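Local coordinates for enoyl-CoA hydratase (Geobacillus kaustophilus, PDB 2PPY), which is an enoyl-CoA hydratase of the crotonase family, adding water across the double bond of 2-enoyl-CoA thioesters in fatty acid beta-oxidation, at the interface of chains A and B. Sequence-based numbering; all coordinates share one arbitrary frame. Chains: chain A/B, Enoyl-CoA hydratase.

Contact 1: the interface of chains A and B. Residues chain A 254-255; chain B 72-73, 76.
A:Leu255 sets its forked tip onto the start of a short helix of chain B, where B:Ile72 and B:Asn73 receive it. It gives up 75 Å² to the partner, more than any other residue of the patch.

The apolar part has two pieces. In the first, the CD2 methyl of A:Leu255 lies 4.0 Å from the branch methyl CG2 of B:Ile72, and the two side chains cross obliquely. In the second, the ring of A:Phe254 comes down beside the same isoleucine. CE1 of that ring sits 4.1 Å from CG1 of B:Ile72, and the neighbouring ring carbon CD1 is the one nearest CG2. The phenylalanine holds CG anti to its own backbone N (chi1 180°), which sends the ring toward chain B at about a right angle to the isoleucine. B:Ile72 thus serves both A residues, CG1 facing the ring and CG2 lying between the ring and the leucine.

A second kind of contact puts hydrocarbon against an amide. The side-chain nitrogen ND2 of B:Asn73 faces the leucine fork and is 3.5 Å from CD1 of A:Leu255. ND2 is equally near CD2, so the two methyls share the amide end between them. This is van der Waals packing and not a bond. On the B side, the asparagine amide lies over one face of the B:Arg76 guanidinium, toward its rim, so the arginine backs the amide that meets chain A. The arginine's own approach is looser, with CD 4.3 Å from CD1 of A:Leu255.

In the fold, A:Phe254 and A:Leu255 close helix 245-255 near the C-terminus of chain A. Their B partners form helix 72-76, just past the short strand positions 65 and 67, a stretch that in crotonases typically lies close to the acyl-CoA pocket.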
ATOM      1  N   PHE A 254      23.470 -21.800 -24.128  1.00 57.28           N
ATOM      2  CA  PHE A 254      22.227 -22.000 -24.859  1.00 59.98           C
ATOM      3  C   PHE A 254      22.429 -21.880 -26.366  1.00 62.30           C
ATOM      4  O   PHE A 254      21.957 -22.724 -27.126  1.00 66.45           O
ATOM      5  CB  PHE A 254      21.168 -20.999 -24.384  1.00 59.90           C
ATOM      6  CG  PHE A 254      19.847 -21.127 -25.093  1.00 58.33           C
ATOM      7  CD1 PHE A 254      19.610 -20.447 -26.285  1.00 55.98           C
ATOM      8  CD2 PHE A 254      18.843 -21.939 -24.576  1.00 57.44           C
ATOM      9  CE1 PHE A 254      18.393 -20.576 -26.950  1.00 57.83           C
ATOM     10  CE2 PHE A 254      17.622 -22.074 -25.233  1.00 54.37           C
ATOM     11  CZ  PHE A 254      17.397 -21.391 -26.422  1.00 56.74           C
ATOM     12  N   LEU A 255      23.126 -20.833 -26.797  1.00 62.56           N
ATOM     13  CA  LEU A 255      23.382 -20.623 -28.220  1.00 62.83           C
ATOM     14  C   LEU A 255      24.390 -21.634 -28.759  1.00 64.43           C
ATOM     15  O   LEU A 255      24.295 -22.069 -29.909  1.00 65.91           O
ATOM     16  CB  LEU A 255      23.898 -19.204 -28.470  1.00 60.67           C
ATOM     17  CG  LEU A 255      22.907 -18.058 -28.252  1.00 60.08           C
ATOM     18  CD1 LEU A 255      23.585 -16.734 -28.572  1.00 59.97           C
ATOM     19  CD2 LEU A 255      21.683 -18.257 -29.137  1.00 59.46           C
TER
ATOM     20  N   ILE B  72      17.067 -14.585 -27.770  1.00 33.77           N
ATOM     21  CA  ILE B  72      18.339 -14.733 -27.070  1.00 40.92           C
ATOM     22  C   ILE B  72      19.523 -14.193 -27.858  1.00 44.33           C
ATOM     23  O   ILE B  72      20.463 -13.638 -27.288  1.00 44.68           O
ATOM     24  CB  ILE B  72      18.616 -16.208 -26.730  1.00 37.73           C
ATOM     25  CG1 ILE B  72      17.484 -16.761 -25.857  1.00 38.28           C
ATOM     26  CG2 ILE B  72      19.956 -16.332 -26.024  1.00 39.07           C
ATOM     27  CD1 ILE B  72      17.219 -15.932 -24.605  1.00 40.44           C
ATOM     28  N   ASN B  73      19.467 -14.371 -29.171  1.00 51.30           N
ATOM     29  CA  ASN B  73      20.530 -13.912 -30.046  1.00 59.12           C
ATOM     30  C   ASN B  73      20.575 -12.379 -30.059  1.00 59.94           C
ATOM     31  O   ASN B  73      21.637 -11.788 -30.143  1.00 59.13           O
ATOM     32  CB  ASN B  73      20.307 -14.463 -31.458  1.00 64.81           C
ATOM     33  CG  ASN B  73      21.603 -14.863 -32.131  1.00 73.29           C
ATOM     34  OD1 ASN B  73      22.102 -14.159 -33.003  1.00 79.76           O
ATOM     35  ND2 ASN B  73      22.161 -15.998 -31.720  1.00 75.62           N
ATOM     36  N   ARG B  76      22.368 -11.212 -26.897  1.00 70.28           N
ATOM     37  CA  ARG B  76      23.792 -11.503 -26.766  1.00 69.32           C
ATOM     38  C   ARG B  76      24.692 -10.252 -26.862  1.00 66.52           C
ATOM     39  O   ARG B  76      25.460  -9.962 -25.919  1.00 58.42           O
ATOM     40  CB  ARG B  76      24.225 -12.484 -27.845  1.00 73.82           C
ATOM     41  CG  ARG B  76      24.237 -11.883 -29.256  1.00 81.13           C
ATOM     42  CD  ARG B  76      24.602 -12.884 -30.304  1.00 84.50           C
ATOM     43  NE  ARG B  76      24.391 -12.359 -31.656  1.00 87.97           N
ATOM     44  CZ  ARG B  76      24.453 -13.130 -32.737  1.00 89.56           C
ATOM     45  NH1 ARG B  76      24.715 -14.421 -32.582  1.00 91.24           N
ATOM     46  NH2 ARG B  76      24.254 -12.635 -33.957  1.00 87.49           N
TER

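Contact 2: the interface of chains A and B. Residues chain A 103, 125, 200, 204, 212; chain B 165, 168-169.
The last turn of helix 160-169 of chain B docks against helices 193-205 and 209-222 of chain A, with the first residues of strands 103-108 and 125-129 at the side. B:Ile168 is the main plug, with 69 Å² hidden by chain A.

Its CD1 methyl runs in toward A:Leu204, 3.7 Å from CD1 of that leucine, and meets A:Leu125 tip to tip. A:Val103 stands farther back. The isoleucine holds CG1 between its backbone N and carbonyl carbon (chi1 66°), which carries CD1 into this group of A side chains while CG2 turns toward A:Val212. Methyls also cover the helix end: CD2 of A:Leu204 is 3.7 Å from the carbonyl O of B:Ile168, and CG2 of A:Val212 is at 3.8 Å from the same oxygen.

The polar link is made by A:Tyr200. Its phenol OH donates to the carboxylate oxygen OD1 of B:Asp165 over 2.6 Å. OD1 sits at the edge of the ring and in its plane, yet the hydroxyl reaches it from 39° above the carboxylate plane. The two flat groups are turned 47° from each other. Around this bond the packing is mainly hydrocarbon: CD1 of B:Ile168 is 3.4 Å from the phenol OH, and CG2 of B:Thr169 is 3.6 Å from CZ of the ring. A phenylalanine in place of A:Tyr200 would keep the ring but would probably leave the B:Asp165 carboxylate without its phenol donor, and so lose this bond between the chains.

Within chain B, B:Thr169 is tied back to its own helix. Its hydroxyl OG1 donates to the backbone O of B:Asp165, one turn earlier, at 3.1 Å, which probably helps hold the side chain so that CG2 points at the tyrosine.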
ATOM      1  N   VAL A 103      17.060 -20.089  -0.501  1.00 22.52           N
ATOM      2  CA  VAL A 103      15.678 -20.518  -0.603  1.00 18.27           C
ATOM      3  C   VAL A 103      15.445 -21.407   0.616  1.00 21.97           C
ATOM      4  O   VAL A 103      16.164 -22.387   0.828  1.00 19.92           O
ATOM      5  CB  VAL A 103      15.433 -21.338  -1.890  1.00 18.94           C
ATOM      6  CG1 VAL A 103      14.058 -21.991  -1.851  1.00 14.50           C
ATOM      7  CG2 VAL A 103      15.544 -20.432  -3.103  1.00 25.13           C
ATOM      8  N   LEU A 125       9.059 -22.382   0.792  1.00 14.31           N
ATOM      9  CA  LEU A 125       8.308 -23.538   0.312  1.00 15.07           C
ATOM     10  C   LEU A 125       8.048 -24.524   1.444  1.00 13.06           C
ATOM     11  O   LEU A 125       8.772 -24.546   2.432  1.00 12.59           O
ATOM     12  CB  LEU A 125       9.088 -24.251  -0.798  1.00 12.49           C
ATOM     13  CG  LEU A 125       9.455 -23.483  -2.069  1.00 20.63           C
ATOM     14  CD1 LEU A 125      10.547 -24.236  -2.832  1.00 13.71           C
ATOM     15  CD2 LEU A 125       8.218 -23.287  -2.930  1.00 12.76           C
ATOM     16  N   TYR A 200      15.139 -31.974  -4.602  1.00 28.07           N
ATOM     17  CA  TYR A 200      14.669 -30.690  -5.112  1.00 24.15           C
ATOM     18  C   TYR A 200      15.716 -29.628  -4.819  1.00 20.40           C
ATOM     19  O   TYR A 200      16.071 -28.837  -5.693  1.00 25.99           O
ATOM     20  CB  TYR A 200      13.337 -30.327  -4.447  1.00 21.18           C
ATOM     21  CG  TYR A 200      12.693 -29.042  -4.930  1.00 19.19           C
ATOM     22  CD1 TYR A 200      13.144 -27.798  -4.484  1.00 16.65           C
ATOM     23  CD2 TYR A 200      11.598 -29.073  -5.796  1.00 18.64           C
ATOM     24  CE1 TYR A 200      12.511 -26.611  -4.883  1.00 13.61           C
ATOM     25  CE2 TYR A 200      10.961 -27.893  -6.203  1.00 17.62           C
ATOM     26  CZ  TYR A 200      11.422 -26.667  -5.737  1.00 19.85           C
ATOM     27  OH  TYR A 200      10.782 -25.502  -6.106  1.00 15.25           O
ATOM     28  N   LEU A 204      18.302 -27.148  -7.308  1.00 26.44           N
ATOM     29  CA  LEU A 204      18.435 -25.701  -7.179  1.00 25.88           C
ATOM     30  C   LEU A 204      19.899 -25.330  -6.993  1.00 24.91           C
ATOM     31  O   LEU A 204      20.421 -24.460  -7.693  1.00 23.99           O
ATOM     32  CB  LEU A 204      17.627 -25.176  -5.984  1.00 21.06           C
ATOM     33  CG  LEU A 204      16.100 -25.171  -6.089  1.00 25.18           C
ATOM     34  CD1 LEU A 204      15.506 -24.550  -4.831  1.00 23.56           C
ATOM     35  CD2 LEU A 204      15.674 -24.381  -7.320  1.00 19.85           C
ATOM     36  N   VAL A 212      18.317 -17.984  -9.013  1.00 17.42           N
ATOM     37  CA  VAL A 212      17.368 -18.580  -8.083  1.00 15.37           C
ATOM     38  C   VAL A 212      17.172 -17.651  -6.894  1.00 19.62           C
ATOM     39  O   VAL A 212      16.045 -17.364  -6.489  1.00 19.15           O
ATOM     40  CB  VAL A 212      17.876 -19.941  -7.561  1.00 15.23           C
ATOM     41  CG1 VAL A 212      17.065 -20.369  -6.345  1.00 17.52           C
ATOM     42  CG2 VAL A 212      17.759 -20.994  -8.663  1.00 18.69           C
TER
ATOM     43  N   ASP B 165       8.002 -21.380  -6.847  1.00 12.84           N
ATOM     44  CA  ASP B 165       8.363 -22.739  -7.225  1.00 15.76           C
ATOM     45  C   ASP B 165       8.626 -22.744  -8.736  1.00 20.91           C
ATOM     46  O   ASP B 165       9.725 -23.079  -9.188  1.00 19.06           O
ATOM     47  CB  ASP B 165       7.200 -23.672  -6.852  1.00 19.78           C
ATOM     48  CG  ASP B 165       7.451 -25.126  -7.206  1.00 22.27           C
ATOM     49  OD1 ASP B 165       8.611 -25.525  -7.456  1.00 21.33           O
ATOM     50  OD2 ASP B 165       6.459 -25.885  -7.216  1.00 24.96           O
ATOM     51  N   ILE B 168      11.808 -20.545  -9.838  1.00 20.89           N
ATOM     52  CA  ILE B 168      13.141 -21.029  -9.494  1.00 21.89           C
ATOM     53  C   ILE B 168      13.548 -22.338 -10.170  1.00 21.22           C
ATOM     54  O   ILE B 168      14.734 -22.577 -10.385  1.00 24.00           O
ATOM     55  CB  ILE B 168      13.319 -21.193  -7.966  1.00 17.78           C
ATOM     56  CG1 ILE B 168      12.413 -22.302  -7.441  1.00 18.06           C
ATOM     57  CG2 ILE B 168      13.040 -19.874  -7.272  1.00 14.88           C
ATOM     58  CD1 ILE B 168      12.625 -22.606  -5.973  1.00 18.17           C
ATOM     59  N   THR B 169      12.577 -23.181 -10.502  1.00 24.26           N
ATOM     60  CA  THR B 169      12.872 -24.448 -11.166  1.00 24.43           C
ATOM     61  C   THR B 169      12.770 -24.244 -12.675  1.00 31.29           C
ATOM     62  O   THR B 169      13.288 -25.039 -13.465  1.00 29.30           O
ATOM     63  CB  THR B 169      11.885 -25.557 -10.740  1.00 23.08           C
ATOM     64  OG1 THR B 169      10.583 -25.273 -11.265  1.00 23.55           O
ATOM     65  CG2 THR B 169      11.803 -25.646  -9.220  1.00 19.07           C
TER

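Contact 1 and contact 2 join the same two chains, with their C-alpha centres about 24 Å apart, and share no residue or secondary-structure element. Chain A supplies its last helix, 245-255, to contact 1 and side chains from two helices and from the starts of two strands to contact 2; chain B answers with two separate helices. Two such well-spaced points should resist rocking of one subunit on the other. The whole interface is not an exact two-fold, so the two copies probably meet through different surfaces, which would fit the six-copy assembly and the trimer-based hexamers common among crotonases.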